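Local coordinates for Serine/threonine-protein kinase Tel1 (Chaetomium thermophilum, PDB 6SKY) that phosphorylates serine and threonine residues using ATP and probably acts as an ATM-family sensor that activates checkpoint signalling after DNA damage, at residues A[2620-2625]-A[2846-2851]; A[2777-2782]-A[2854-2859]; A[2786-2789]-A[2794-2797]. All coordinates share one frame; numbering follows the deposited sequence.

Interaction 1. Residues A[2620-2625]-A[2846-2851]. Unlike the reference sequence in segment 2846-2851: Leu2847 (reference Phe). Residues 2848, 2849, 2850, 2851 of segment 2846-2851 come from a tag, linker or insertion.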
loop_
_atom_site.group_PDB
_atom_site.type_symbol
_atom_site.label_atom_id
_atom_site.label_comp_id
_atom_site.label_asym_id
_atom_site.label_seq_id
_atom_site.Cartn_x
_atom_site.Cartn_y
_atom_site.Cartn_z
ATOM N N ALA A 2620 -5.266 38.697 -12.850
ATOM C CA ALA A 2620 -5.059 38.873 -11.417
ATOM C C ALA A 2620 -5.737 37.773 -10.614
ATOM O O ALA A 2620 -5.152 37.235 -9.664
ATOM C CB ALA A 2620 -5.574 40.238 -10.986
ATOM N N ILE A 2621 -6.968 37.421 -10.982
ATOM C CA ILE A 2621 -7.661 36.319 -10.329
ATOM C C ILE A 2621 -6.877 35.026 -10.481
ATOM O O ILE A 2621 -6.709 34.266 -9.520
ATOM C CB ILE A 2621 -9.081 36.183 -10.900
ATOM C CG1 ILE A 2621 -9.951 37.353 -10.472
ATOM C CG2 ILE A 2621 -9.703 34.920 -10.434
ATOM C CD1 ILE A 2621 -10.287 37.327 -9.036
ATOM N N MET A 2622 -6.380 34.748 -11.681
ATOM C CA MET A 2622 -5.676 33.490 -11.867
ATOM C C MET A 2622 -4.314 33.492 -11.193
ATOM O O MET A 2622 -3.872 32.448 -10.711
ATOM C CB MET A 2622 -5.547 33.170 -13.346
ATOM C CG MET A 2622 -6.849 32.729 -13.965
ATOM S SD MET A 2622 -7.833 31.712 -12.849
ATOM C CE MET A 2622 -6.876 30.209 -12.802
ATOM N N GLU A 2623 -3.639 34.635 -11.133
ATOM C CA GLU A 2623 -2.406 34.704 -10.362
ATOM C C GLU A 2623 -2.668 34.401 -8.894
ATOM O O GLU A 2623 -1.886 33.694 -8.249
ATOM C CB GLU A 2623 -1.767 36.077 -10.538
ATOM C CG GLU A 2623 -0.498 36.289 -9.747
ATOM C CD GLU A 2623 0.608 35.353 -10.157
ATOM O OE1 GLU A 2623 0.748 35.093 -11.363
ATOM O OE2 GLU A 2623 1.336 34.864 -9.277
ATOM N N GLN A 2624 -3.788 34.888 -8.362
ATOM C CA GLN A 2624 -4.131 34.597 -6.972
ATOM C C GLN A 2624 -4.433 33.118 -6.759
ATOM O O GLN A 2624 -4.016 32.528 -5.755
ATOM C CB GLN A 2624 -5.320 35.448 -6.557
ATOM C CG GLN A 2624 -5.788 35.211 -5.160
ATOM C CD GLN A 2624 -7.208 35.657 -4.967
ATOM O OE1 GLN A 2624 -7.692 35.763 -3.845
ATOM N NE2 GLN A 2624 -7.893 35.913 -6.067
ATOM N N VAL A 2625 -5.147 32.500 -7.698
ATOM C CA VAL A 2625 -5.470 31.078 -7.585
ATOM C C VAL A 2625 -4.203 30.232 -7.619
ATOM O O VAL A 2625 -4.031 29.297 -6.822
ATOM C CB VAL A 2625 -6.449 30.672 -8.696
ATOM C CG1 VAL A 2625 -6.426 29.186 -8.903
ATOM C CG2 VAL A 2625 -7.836 31.129 -8.348
ATOM N N THR A 2846 -18.717 37.134 -8.993
ATOM C CA THR A 2846 -19.642 37.525 -10.047
ATOM C C THR A 2846 -18.914 37.950 -11.316
ATOM O O THR A 2846 -19.455 37.811 -12.418
ATOM C CB THR A 2846 -20.528 38.665 -9.552
ATOM O OG1 THR A 2846 -20.875 38.438 -8.184
ATOM C CG2 THR A 2846 -21.795 38.743 -10.368
ATOM N N LEU A 2847 -17.695 38.453 -11.184
ATOM C CA LEU A 2847 -17.006 39.130 -12.266
ATOM C C LEU A 2847 -15.999 38.257 -12.989
ATOM O O LEU A 2847 -15.335 38.742 -13.905
ATOM C CB LEU A 2847 -16.306 40.375 -11.726
ATOM C CG LEU A 2847 -17.216 41.468 -11.176
ATOM C CD1 LEU A 2847 -16.411 42.519 -10.460
ATOM C CD2 LEU A 2847 -17.978 42.083 -12.312
ATOM N N TYR A 2848 -15.856 36.995 -12.606
ATOM C CA TYR A 2848 -14.938 36.095 -13.285
ATOM C C TYR A 2848 -15.663 35.411 -14.433
ATOM O O TYR A 2848 -16.735 34.839 -14.238
ATOM C CB TYR A 2848 -14.368 35.060 -12.315
ATOM C CG TYR A 2848 -13.304 34.205 -12.944
ATOM C CD1 TYR A 2848 -12.056 34.722 -13.226
ATOM C CD2 TYR A 2848 -13.551 32.891 -13.273
ATOM C CE1 TYR A 2848 -11.094 33.956 -13.809
ATOM C CE2 TYR A 2848 -12.594 32.120 -13.859
ATOM C CZ TYR A 2848 -11.370 32.655 -14.126
ATOM O OH TYR A 2848 -10.409 31.879 -14.714
ATOM N N GLN A 2849 -15.087 35.485 -15.627
ATOM C CA GLN A 2849 -15.687 34.896 -16.815
ATOM C C GLN A 2849 -15.131 33.499 -17.034
ATOM O O GLN A 2849 -13.915 33.302 -17.024
ATOM C CB GLN A 2849 -15.414 35.754 -18.050
ATOM C CG GLN A 2849 -15.490 37.244 -17.820
ATOM C CD GLN A 2849 -16.897 37.726 -17.555
ATOM O OE1 GLN A 2849 -17.100 38.744 -16.897
ATOM N NE2 GLN A 2849 -17.878 37.003 -18.075
ATOM N N TRP A 2850 -16.017 32.536 -17.249
ATOM C CA TRP A 2850 -15.607 31.153 -17.427
ATOM C C TRP A 2850 -15.491 30.750 -18.883
ATOM O O TRP A 2850 -15.236 29.581 -19.170
ATOM C CB TRP A 2850 -16.575 30.225 -16.710
ATOM C CG TRP A 2850 -16.473 30.331 -15.257
ATOM C CD1 TRP A 2850 -17.129 31.201 -14.461
ATOM C CD2 TRP A 2850 -15.650 29.543 -14.405
ATOM N NE1 TRP A 2850 -16.777 31.004 -13.157
ATOM C CE2 TRP A 2850 -15.867 29.985 -13.097
ATOM C CE3 TRP A 2850 -14.752 28.502 -14.622
ATOM C CZ2 TRP A 2850 -15.221 29.424 -12.011
ATOM C CZ3 TRP A 2850 -14.121 27.949 -13.548
ATOM C CH2 TRP A 2850 -14.350 28.409 -12.260
ATOM N N SER A 2851 -15.678 31.682 -19.802
ATOM C CA SER A 2851 -15.363 31.476 -21.198
ATOM C C SER A 2851 -14.448 32.599 -21.641
ATOM O O SER A 2851 -14.169 33.534 -20.891
ATOM C CB SER A 2851 -16.620 31.433 -22.067
ATOM O OG SER A 2851 -16.280 31.471 -23.438
#
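The phenol ring of Tyr2848 overlaps the side chains of Ile2621 and Met2622, two neighbours on one flank of the helix 2616-2632. Tyr2848 belongs to an insertion relative to the reference sequence and sits in the loop that follows helix 2832-2843. Its CG lies anti to the backbone N (chi1 -174°), which turns the ring toward the helix. Ile2621 meets the CD1-CE1 side of the ring obliquely: its CG2 methyl is 3.7 Å from Tyr2848 CD1. Met2622 works further out, near the hydroxyl. Its chain is bent at chi2 and chi3 and runs at about a right angle to the tyrosine, bringing SD to 3.2 Å from Tyr2848 OH. The sulfur stands 4.9 Å from the ring centroid and 58° off the ring normal, a Met-aromatic contact of oblique geometry. All three touching residues are buried, and Leu2842 adds an apolar partner for both Ile2621 and Tyr2848. On the loop side, Trp2850, also from the insertion, offers a ring face to Tyr2848 CD2, which lies 3.7 Å above the indole plane toward its rim; the indole in turn packs on Phe2784 and on helix 2898-2908. With an alanine here in place of the tyrosine, Met2622 SD and Ile2621 CG2 would probably lose their aromatic partner and a gap would open between helix and loop. By its place after strand 2604-2611, helix 2616-2632 probably corresponds to helix αC of protein kinases, so the contact would tie αC of the N-lobe to the loop after helix 2832-2843 in a PI3/PI4-kinase fold.

Interaction 2. Residues A[2777-2782]-A[2854-2859]. Residues 2854, 2855, 2856, 2857, 2858, 2859 of segment 2854-2859 come from a tag, linker or insertion. With AGS (phosphothiophosphoric acid-adenylate ester), chain C.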
loop_
_atom_site.group_PDB
_atom_site.type_symbol
_atom_site.label_atom_id
_atom_site.label_comp_id
_atom_site.label_asym_id
_atom_site.label_seq_id
_atom_site.Cartn_x
_atom_site.Cartn_y
_atom_site.Cartn_z
ATOM N N HIS A 2777 6.148 32.200 -15.109
ATOM C CA HIS A 2777 5.035 32.202 -16.039
ATOM C C HIS A 2777 4.133 33.382 -15.726
ATOM O O HIS A 2777 3.729 33.577 -14.579
ATOM C CB HIS A 2777 4.268 30.888 -15.969
ATOM C CG HIS A 2777 4.937 29.769 -16.699
ATOM N ND1 HIS A 2777 4.382 29.165 -17.802
ATOM C CD2 HIS A 2777 6.123 29.160 -16.496
ATOM C CE1 HIS A 2777 5.195 28.227 -18.242
ATOM N NE2 HIS A 2777 6.258 28.203 -17.467
ATOM N N ILE A 2778 3.854 34.183 -16.744
ATOM C CA ILE A 2778 3.033 35.370 -16.625
ATOM C C ILE A 2778 1.839 35.191 -17.548
ATOM O O ILE A 2778 1.758 34.224 -18.296
ATOM C CB ILE A 2778 3.820 36.645 -16.968
ATOM C CG1 ILE A 2778 4.307 36.594 -18.402
ATOM C CG2 ILE A 2778 5.013 36.774 -16.077
ATOM C CD1 ILE A 2778 5.144 37.728 -18.776
ATOM N N ASP A 2779 0.892 36.124 -17.471
ATOM C CA ASP A 2779 -0.237 36.169 -18.398
ATOM C C ASP A 2779 -1.078 34.894 -18.284
ATOM O O ASP A 2779 -1.283 34.157 -19.242
ATOM C CB ASP A 2779 0.287 36.394 -19.821
ATOM C CG ASP A 2779 -0.786 36.800 -20.816
ATOM O OD1 ASP A 2779 -1.851 36.152 -20.884
ATOM O OD2 ASP A 2779 -0.537 37.764 -21.570
ATOM N N LEU A 2780 -1.577 34.653 -17.074
ATOM C CA LEU A 2780 -2.186 33.381 -16.709
ATOM C C LEU A 2780 -3.700 33.385 -16.862
ATOM O O LEU A 2780 -4.393 32.687 -16.125
ATOM C CB LEU A 2780 -1.811 33.014 -15.275
ATOM C CG LEU A 2780 -0.342 32.804 -14.929
ATOM C CD1 LEU A 2780 -0.209 32.559 -13.464
ATOM C CD2 LEU A 2780 0.222 31.647 -15.688
ATOM N N GLY A 2781 -4.231 34.136 -17.814
ATOM C CA GLY A 2781 -5.663 34.333 -17.882
ATOM C C GLY A 2781 -6.452 33.300 -18.654
ATOM O O GLY A 2781 -7.655 33.155 -18.434
ATOM N N VAL A 2782 -5.803 32.587 -19.571
ATOM C CA VAL A 2782 -6.459 31.539 -20.355
ATOM C C VAL A 2782 -6.259 30.240 -19.584
ATOM O O VAL A 2782 -5.256 29.557 -19.731
ATOM C CB VAL A 2782 -5.904 31.462 -21.774
ATOM C CG1 VAL A 2782 -6.535 30.335 -22.524
ATOM C CG2 VAL A 2782 -6.138 32.754 -22.493
ATOM N N PRO A 2854 -14.846 36.754 -27.420
ATOM C CA PRO A 2854 -14.233 36.813 -28.758
ATOM C C PRO A 2854 -13.255 37.955 -28.945
ATOM O O PRO A 2854 -12.462 37.916 -29.892
ATOM C CB PRO A 2854 -15.442 36.955 -29.689
ATOM C CG PRO A 2854 -16.572 36.367 -28.925
ATOM C CD PRO A 2854 -16.315 36.731 -27.492
ATOM N N VAL A 2855 -13.269 38.963 -28.074
ATOM C CA VAL A 2855 -12.286 40.039 -28.172
ATOM C C VAL A 2855 -10.881 39.492 -27.952
ATOM O O VAL A 2855 -9.990 39.639 -28.798
ATOM C CB VAL A 2855 -12.624 41.163 -27.178
ATOM C CG1 VAL A 2855 -13.624 42.121 -27.794
ATOM C CG2 VAL A 2855 -13.191 40.577 -25.900
ATOM N N ARG A 2856 -10.664 38.824 -26.817
ATOM C CA ARG A 2856 -9.347 38.252 -26.572
ATOM C C ARG A 2856 -9.090 37.052 -27.468
ATOM O O ARG A 2856 -7.938 36.790 -27.827
ATOM C CB ARG A 2856 -9.189 37.865 -25.103
ATOM C CG ARG A 2856 -7.773 37.442 -24.750
ATOM C CD ARG A 2856 -7.583 37.250 -23.257
ATOM N NE ARG A 2856 -6.223 36.827 -22.942
ATOM C CZ ARG A 2856 -5.735 36.734 -21.710
ATOM N NH1 ARG A 2856 -6.495 37.044 -20.671
ATOM N NH2 ARG A 2856 -4.484 36.336 -21.518
ATOM N N MET A 2857 -10.138 36.324 -27.854
ATOM C CA MET A 2857 -9.947 35.214 -28.780
ATOM C C MET A 2857 -9.426 35.697 -30.126
ATOM O O MET A 2857 -8.657 34.991 -30.785
ATOM C CB MET A 2857 -11.252 34.441 -28.950
ATOM C CG MET A 2857 -11.171 33.327 -29.962
ATOM S SD MET A 2857 -12.656 32.316 -30.025
ATOM C CE MET A 2857 -12.499 31.410 -28.496
ATOM N N ALA A 2858 -9.823 36.894 -30.550
ATOM C CA ALA A 2858 -9.241 37.488 -31.745
ATOM C C ALA A 2858 -7.896 38.137 -31.464
ATOM O O ALA A 2858 -7.079 38.268 -32.379
ATOM C CB ALA A 2858 -10.197 38.517 -32.342
ATOM N N LYS A 2859 -7.651 38.544 -30.225
ATOM C CA LYS A 2859 -6.345 39.072 -29.860
ATOM C C LYS A 2859 -5.291 37.985 -29.679
ATOM O O LYS A 2859 -4.105 38.311 -29.575
ATOM C CB LYS A 2859 -6.465 39.894 -28.575
ATOM C CG LYS A 2859 -5.330 40.873 -28.334
ATOM C CD LYS A 2859 -5.633 41.788 -27.154
ATOM C CE LYS A 2859 -4.517 42.796 -26.937
ATOM N NZ LYS A 2859 -4.796 43.694 -25.783
HETATM P PG AGS C . 1.727 39.589 -27.844
HETATM S S1G AGS C . 2.420 37.824 -28.294
HETATM O O2G AGS C . 0.712 39.487 -26.676
HETATM O O3G AGS C . 1.021 40.203 -29.083
HETATM P PB AGS C . 3.530 40.371 -26.000
HETATM O O1B AGS C . 3.388 38.983 -25.527
HETATM O O2B AGS C . 4.966 40.861 -26.171
HETATM O O3B AGS C . 2.872 40.542 -27.414
HETATM P PA AGS C . 3.632 42.497 -24.275
HETATM O O1A AGS C . 3.491 43.750 -25.023
HETATM O O2A AGS C . 3.141 42.556 -22.830
HETATM O O3A AGS C . 2.831 41.329 -24.966
HETATM O "O5'" AGS C . 5.145 42.094 -24.337
HETATM C "C5'" AGS C . 6.109 42.950 -23.709
HETATM C "C4'" AGS C . 7.424 42.231 -23.591
HETATM O "O4'" AGS C . 7.838 42.222 -22.212
HETATM C "C3'" AGS C . 7.418 40.771 -24.026
HETATM O "O3'" AGS C . 8.684 40.388 -24.546
HETATM C "C2'" AGS C . 7.085 40.033 -22.732
HETATM O "O2'" AGS C . 7.682 38.745 -22.711
HETATM C "C1'" AGS C . 7.728 40.921 -21.667
HETATM N N9 AGS C . 6.949 41.008 -20.442
HETATM C C8 AGS C . 5.588 41.058 -20.334
HETATM N N7 AGS C . 5.152 41.139 -19.103
HETATM C C5 AGS C . 6.311 41.146 -18.347
HETATM C C6 AGS C . 6.537 41.212 -16.962
HETATM N N6 AGS C . 5.563 41.290 -16.055
HETATM N N1 AGS C . 7.814 41.196 -16.535
HETATM C C2 AGS C . 8.793 41.118 -17.438
HETATM N N3 AGS C . 8.703 41.050 -18.766
HETATM C C4 AGS C . 7.426 41.066 -19.159
#
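Asp2779 OD1 and Arg2856 NH2 form a salt bridge of 2.7 Å. The carboxylate oxygen arrives at the edge of the guanidinium and in its plane, although the two flat groups are turned 65° against each other. Val2782 CG2 lies over one face of the same guanidinium, 3.9 Å above the plane and toward its rim, while Gly2781 CA is 4.0 Å from Arg2856 NH1. Arg2856, which comes from an insertion, reaches this spot from helix 2854-2860 with its chain extended from CG to NE and CG anti to the backbone N (chi1 -172°). Arg2856 NH1 has a long, weak ion pair with Asp2619, a second acidic neighbour. Behind the aspartate, Tyr2649 OH is hydrogen-bonded to Asp2779 N, and Ile2778 sets its CD1 3.4 Å from N7 of the bound ATP analogue. The aspartate is also a magnesium ligand, about 3 Å from the ion, with Asn2765 completing the protein part of the site. Asp2779-Leu2780-Gly2781 is the PIKK equivalent of the kinase DFG motif; an arginine from helix 2854-2860 bound to its aspartate is consistent with the autoinhibited, nucleotide-bound state reported for Tel1.

Interaction 3. Residues A[2786-2789]-A[2794-2797]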
loop_
_atom_site.group_PDB
_atom_site.type_symbol
_atom_site.label_atom_id
_atom_site.label_comp_id
_atom_site.label_asym_id
_atom_site.label_seq_id
_atom_site.Cartn_x
_atom_site.Cartn_y
_atom_site.Cartn_z
ATOM N N MET A 2786 -9.709 26.816 -21.695
ATOM C CA MET A 2786 -10.216 27.775 -22.667
ATOM C C MET A 2786 -9.411 27.788 -23.953
ATOM O O MET A 2786 -9.844 28.410 -24.924
ATOM C CB MET A 2786 -10.208 29.189 -22.096
ATOM C CG MET A 2786 -11.150 29.445 -20.958
ATOM S SD MET A 2786 -10.874 31.086 -20.268
ATOM C CE MET A 2786 -11.339 30.818 -18.565
ATOM N N GLY A 2787 -8.255 27.138 -23.980
ATOM C CA GLY A 2787 -7.344 27.231 -25.096
ATOM C C GLY A 2787 -7.573 26.210 -26.181
ATOM O O GLY A 2787 -7.092 26.385 -27.301
ATOM N N ARG A 2788 -8.284 25.134 -25.880
ATOM C CA ARG A 2788 -8.641 24.174 -26.909
ATOM C C ARG A 2788 -9.973 24.496 -27.561
ATOM O O ARG A 2788 -10.506 23.667 -28.301
ATOM C CB ARG A 2788 -8.650 22.758 -26.342
ATOM C CG ARG A 2788 -9.348 22.598 -25.028
ATOM C CD ARG A 2788 -9.074 21.219 -24.491
ATOM N NE ARG A 2788 -7.677 21.075 -24.110
ATOM C CZ ARG A 2788 -6.999 19.935 -24.171
ATOM N NH1 ARG A 2788 -5.728 19.900 -23.795
ATOM N NH2 ARG A 2788 -7.585 18.836 -24.623
ATOM N N VAL A 2789 -10.510 25.689 -27.307
ATOM C CA VAL A 2789 -11.681 26.200 -28.007
ATOM C C VAL A 2789 -11.303 27.197 -29.097
ATOM O O VAL A 2789 -12.160 27.565 -29.913
ATOM C CB VAL A 2789 -12.668 26.830 -27.000
ATOM C CG1 VAL A 2789 -14.002 27.114 -27.631
ATOM C CG2 VAL A 2789 -12.857 25.903 -25.834
ATOM N N GLU A 2794 -5.094 24.470 -28.868
ATOM C CA GLU A 2794 -3.882 24.101 -28.141
ATOM C C GLU A 2794 -4.160 22.784 -27.433
ATOM O O GLU A 2794 -4.765 22.763 -26.362
ATOM C CB GLU A 2794 -3.483 25.182 -27.144
ATOM C CG GLU A 2794 -3.101 26.506 -27.765
ATOM C CD GLU A 2794 -2.908 27.599 -26.736
ATOM O OE1 GLU A 2794 -3.076 27.323 -25.532
ATOM O OE2 GLU A 2794 -2.595 28.741 -27.129
ATOM N N LEU A 2795 -3.708 21.686 -28.023
ATOM C CA LEU A 2795 -4.046 20.348 -27.560
ATOM C C LEU A 2795 -2.874 19.659 -26.867
ATOM O O LEU A 2795 -2.687 18.452 -26.996
ATOM C CB LEU A 2795 -4.550 19.500 -28.721
ATOM C CG LEU A 2795 -5.739 20.067 -29.501
ATOM C CD1 LEU A 2795 -6.001 19.243 -30.734
ATOM C CD2 LEU A 2795 -6.979 20.132 -28.643
ATOM N N VAL A 2796 -2.078 20.413 -26.119
ATOM C CA VAL A 2796 -0.988 19.846 -25.330
ATOM C C VAL A 2796 -1.238 20.197 -23.872
ATOM O O VAL A 2796 -1.806 21.255 -23.586
ATOM C CB VAL A 2796 0.379 20.364 -25.795
ATOM C CG1 VAL A 2796 0.766 19.735 -27.099
ATOM C CG2 VAL A 2796 0.347 21.865 -25.924
ATOM N N PRO A 2797 -0.840 19.354 -22.919
ATOM C CA PRO A 2797 -1.081 19.691 -21.515
ATOM C C PRO A 2797 -0.199 20.813 -21.002
ATOM O O PRO A 2797 -0.617 21.557 -20.110
ATOM C CB PRO A 2797 -0.801 18.371 -20.794
ATOM C CG PRO A 2797 0.084 17.642 -21.689
ATOM C CD PRO A 2797 -0.286 18.006 -23.070
#
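The backbone N of Glu2794 donates a hydrogen bond of 3.2 Å to Gly2787 O, nearly straight at 162° but with the donor 42° out of the carbonyl plane. This bond draws together two nearby parts of the chain, five residues apart, the CA atoms of Arg2788 and Glu2794 coming within 4.9 Å. CB and CG of Glu2794 lie alongside Gly2787 O, CB at 3.8 Å. Because CG lies anti to the carbonyl carbon and the chain is extended beyond it, the carboxylate is carried past Gly2787, and OE1 accepts a hydrogen bond from Asp2760 N. Asp2760 opens the Asp-Arg-His sequence of the catalytic loop, and both segments follow the DFG-equivalent Asp2779-Leu2780-Gly2781, so they belong to the activation loop of this PI3/PI4-kinase-type domain. The glutamate thus links activation loop to catalytic loop. In Arg2788, CG is placed between the backbone N and the carbonyl carbon (chi1 46°), and a further bend at chi3 folds the chain across residues 2794-2796. Its CB meets Leu2795 CD2 at 3.9 Å, and the same methyl lies 4.2 Å above one face of the guanidinium, toward the rim. Arg2788 NH1 stays 4.2 Å from Val2796 O, near the guanidinium plane, whereas NE makes a long, weak ion pair with Glu2785. Leu2795 packs in addition on Arg2314 of the second subunit, and Pro2797 rests on Leu2923 and Ala2927 of helix 2916-2927, which brings the far end of this loop against the FATC region.

Interactions 1 and 2 cross along the chain, their segments alternating, and interaction 3 is nested inside the loops closed by both. The centres of interactions 1 and 2 are 12 Å apart, and the two meet where Met2622 CB packs on Leu2780 O, next to the metal-binding Asp2779. The centre of interaction 3 lies 12 Å from that of interaction 2, which it touches where Val2782 CG1 comes 3.9 Å from Gly2787 N, and 18 Å from that of interaction 1, reached through Met2786 CE, 4.1 Å from Tyr2848 OH. Interaction 2 holds the magnesium ligand itself; the side chains of Met2622 and Glu2794 lie about 13 Å and 11 Å from the ion.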